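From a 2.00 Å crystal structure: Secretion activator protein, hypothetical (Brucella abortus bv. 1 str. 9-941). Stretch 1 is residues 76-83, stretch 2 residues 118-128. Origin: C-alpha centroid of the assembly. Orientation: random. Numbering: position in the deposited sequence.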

# COMPACT_ATOMS: atom_id res chain seq x y z
N ASP A 76 5.19 -1.87 11.32
CA ASP A 76 6.22 -2.23 12.28
C ASP A 76 6.03 -3.63 12.83
O ASP A 76 7.01 -4.32 13.13
CB ASP A 76 6.22 -1.24 13.45
CG ASP A 76 6.94 0.05 13.12
OD1 ASP A 76 7.38 0.20 11.96
OD2 ASP A 76 7.06 0.90 14.02
N ASP A 77 4.78 -4.07 12.96
CA ASP A 77 4.49 -5.34 13.62
C ASP A 77 4.31 -6.50 12.65
O ASP A 77 4.41 -7.66 13.08
CB ASP A 77 3.24 -5.18 14.49
CG ASP A 77 3.36 -4.04 15.47
OD1 ASP A 77 4.22 -4.12 16.37
OD2 ASP A 77 2.61 -3.04 15.32
N LEU A 78 4.07 -6.24 11.37
CA LEU A 78 3.94 -7.33 10.42
C LEU A 78 5.32 -7.94 10.15
O LEU A 78 6.35 -7.28 10.30
CB LEU A 78 3.33 -6.83 9.11
CG LEU A 78 1.87 -6.37 9.14
CD1 LEU A 78 1.41 -5.92 7.76
CD2 LEU A 78 0.96 -7.48 9.65
N PRO A 79 5.37 -9.22 9.77
CA PRO A 79 6.65 -9.83 9.39
C PRO A 79 7.27 -9.08 8.22
O PRO A 79 6.57 -8.48 7.39
CB PRO A 79 6.27 -11.26 8.99
CG PRO A 79 4.94 -11.51 9.61
CD PRO A 79 4.25 -10.17 9.65
N ALA A 80 8.60 -9.12 8.16
CA ALA A 80 9.31 -8.55 7.03
C ALA A 80 8.81 -9.16 5.73
O ALA A 80 8.55 -10.37 5.65
CB ALA A 80 10.82 -8.77 7.17
N GLY A 81 8.66 -8.34 4.71
CA GLY A 81 8.07 -8.76 3.45
C GLY A 81 6.57 -8.67 3.41
O GLY A 81 6.00 -8.09 2.48
N VAL A 82 5.90 -9.28 4.39
CA VAL A 82 4.46 -9.08 4.54
C VAL A 82 4.15 -7.60 4.70
O VAL A 82 3.17 -7.09 4.13
CB VAL A 82 3.92 -9.89 5.73
CG1 VAL A 82 2.46 -9.55 5.99
CG2 VAL A 82 4.10 -11.39 5.49
N ASP A 83 4.98 -6.89 5.47
CA ASP A 83 4.78 -5.45 5.66
C ASP A 83 4.78 -4.71 4.32
O ASP A 83 3.88 -3.91 4.05
CB ASP A 83 5.84 -4.88 6.61
CG ASP A 83 7.26 -5.34 6.27
OD1 ASP A 83 7.48 -5.94 5.19
OD2 ASP A 83 8.17 -5.09 7.09
N THR A 118 -5.66 -10.78 14.29
CA THR A 118 -4.98 -10.74 13.00
C THR A 118 -3.49 -11.03 13.17
O THR A 118 -2.91 -11.81 12.41
CB THR A 118 -5.19 -9.38 12.33
OG1 THR A 118 -6.60 -9.15 12.14
CG2 THR A 118 -4.51 -9.35 10.97
N LEU A 119 -2.85 -10.40 14.16
CA LEU A 119 -1.43 -10.63 14.39
C LEU A 119 -1.15 -12.09 14.71
O LEU A 119 -0.15 -12.65 14.24
CB LEU A 119 -0.93 -9.74 15.53
CG LEU A 119 -0.76 -8.24 15.31
CD1 LEU A 119 -0.43 -7.57 16.63
CD2 LEU A 119 0.32 -7.97 14.28
N ALA A 120 -2.02 -12.72 15.50
CA ALA A 120 -1.82 -14.13 15.84
C ALA A 120 -1.88 -15.01 14.60
O ALA A 120 -1.03 -15.89 14.41
CB ALA A 120 -2.85 -14.57 16.88
N ALA A 121 -2.88 -14.79 13.74
CA ALA A 121 -3.03 -15.60 12.54
C ALA A 121 -1.92 -15.35 11.54
O ALA A 121 -1.50 -16.27 10.84
CB ALA A 121 -4.40 -15.33 11.91
N VAL A 122 -1.44 -14.10 11.44
CA VAL A 122 -0.33 -13.81 10.54
C VAL A 122 0.92 -14.56 11.00
O VAL A 122 1.64 -15.15 10.18
CB VAL A 122 -0.08 -12.29 10.47
CG1 VAL A 122 1.26 -12.01 9.83
CG2 VAL A 122 -1.20 -11.61 9.69
N ARG A 123 1.19 -14.55 12.30
CA ARG A 123 2.40 -15.18 12.81
C ARG A 123 2.32 -16.71 12.86
O ARG A 123 3.32 -17.35 13.16
CB ARG A 123 2.74 -14.62 14.19
CG ARG A 123 3.36 -13.24 14.10
CD ARG A 123 3.17 -12.40 15.35
NE ARG A 123 3.58 -11.02 15.10
CZ ARG A 123 3.56 -10.05 16.00
NH1 ARG A 123 3.17 -10.30 17.24
NH2 ARG A 123 3.96 -8.83 15.67
N LYS A 124 1.16 -17.29 12.56
CA LYS A 124 1.02 -18.74 12.46
C LYS A 124 1.27 -19.27 11.06
O LYS A 124 1.30 -20.49 10.87
CB LYS A 124 -0.37 -19.18 12.92
CG LYS A 124 -0.59 -19.08 14.42
CD LYS A 124 -2.06 -19.30 14.77
CE LYS A 124 -2.29 -19.25 16.27
NZ LYS A 124 -3.72 -19.49 16.63
N MET A 125 1.43 -18.39 10.07
CA MET A 125 1.63 -18.78 8.68
C MET A 125 3.02 -18.36 8.22
O MET A 125 3.64 -17.46 8.78
CB MET A 125 0.58 -18.16 7.76
CG MET A 125 -0.83 -18.65 7.98
SD MET A 125 -1.96 -17.86 6.82
CE MET A 125 -1.19 -18.26 5.26
N ALA A 126 3.49 -19.03 7.17
CA ALA A 126 4.77 -18.67 6.57
C ALA A 126 4.66 -17.31 5.89
O ALA A 126 3.66 -16.99 5.25
CB ALA A 126 5.20 -19.73 5.56
N ALA A 127 5.72 -16.50 6.03
CA ALA A 127 5.66 -15.13 5.53
C ALA A 127 5.59 -15.08 4.01
O ALA A 127 4.81 -14.30 3.45
CB ALA A 127 6.86 -14.33 6.04
N ASP A 128 6.38 -15.90 3.33
CA ASP A 128 6.33 -15.87 1.87
C ASP A 128 5.02 -16.44 1.34
O ASP A 128 4.56 -16.03 0.27
CB ASP A 128 7.55 -16.59 1.27
CG ASP A 128 7.66 -18.04 1.70
OD1 ASP A 128 6.67 -18.63 2.17
OD2 ASP A 128 8.78 -18.60 1.56

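The two stretches meet through a small, mostly apolar contact that buries 363 Å² in total, closed at one end by a single hydrogen bond. Stretch 1 approaches as a loop, extended from Leu78 to Ala80, that turns into a helix at Val82, while stretch 2 presents the last part of one helix and, after a short loop, the first residues of the next.

The polar link is made by Arg123. Its CA-to-CB bond points sideways to stretch 1, but with chi1 at m (-77°), chi2 and chi3 at t (155° and -170°) and chi4 at -178° the side chain runs out nearly fully extended, and its guanidinium arrives beside the backbone of Asp77. There Arg123 NH2 donates to Asp77 O at 2.9 Å, with an N-H...O angle of 156°. The carbonyl lies at the edge of the guanidinium, near its plane, where the N-H bonds point. The partner is thus a main-chain atom, and the Asp77 carboxylate takes no part: with chi1 at m, OD1 and OD2 are directed away from the guanidinium, while Asp77 CB packs 4.0 Å from Leu119 CD2. Leu119, in the common m,t rotamer, also starts sideways and brings its branched end nearer to stretch 1.

Pro79 and Val122 form the tightest apolar contact, Pro79 CD lying 3.5 Å from Val122 CG1. Both residues direct CA-to-CB toward the opposing stretch, and the t rotamer of Val122 (166°) places CG1 against the proline ring. The compact ring offers a rigid apolar surface to this methyl, and Pro79 CB also lies 4.3 Å from Ala127 CB. At the same time Pro79 O accepts a backbone hydrogen bond from Asp83 N (3.0 Å), so one residue packs across the interface and helps to fasten the turn into the helix.

Ala127 sits close to Pro79, Ala80 and Val82. The CA-to-CB bond of Ala127 points toward stretch 1, and Ala127 CB lies 4.1 Å from Val82 CG2, a methyl that also comes within 3.6 Å of Ala127 O. The small side chain suits this close approach, in which the CA atoms of Val82 and Ala127 are 6.2 Å apart. Val82 is buried and, in the t rotamer (173°), turns CG2 to Ala127.

Gly81, the N-cap residue before the Val82 helix, has phi/psi of 87/-53°, at which a CB would be jammed against the carbonyl oxygen of Ala80; the backbone alone therefore calls for glycine. Asp83, with chi1 at p (47°), folds back so that Asp83 OD1 accepts a weak hydrogen bond from Gly81 N (2.7 Å, 118°).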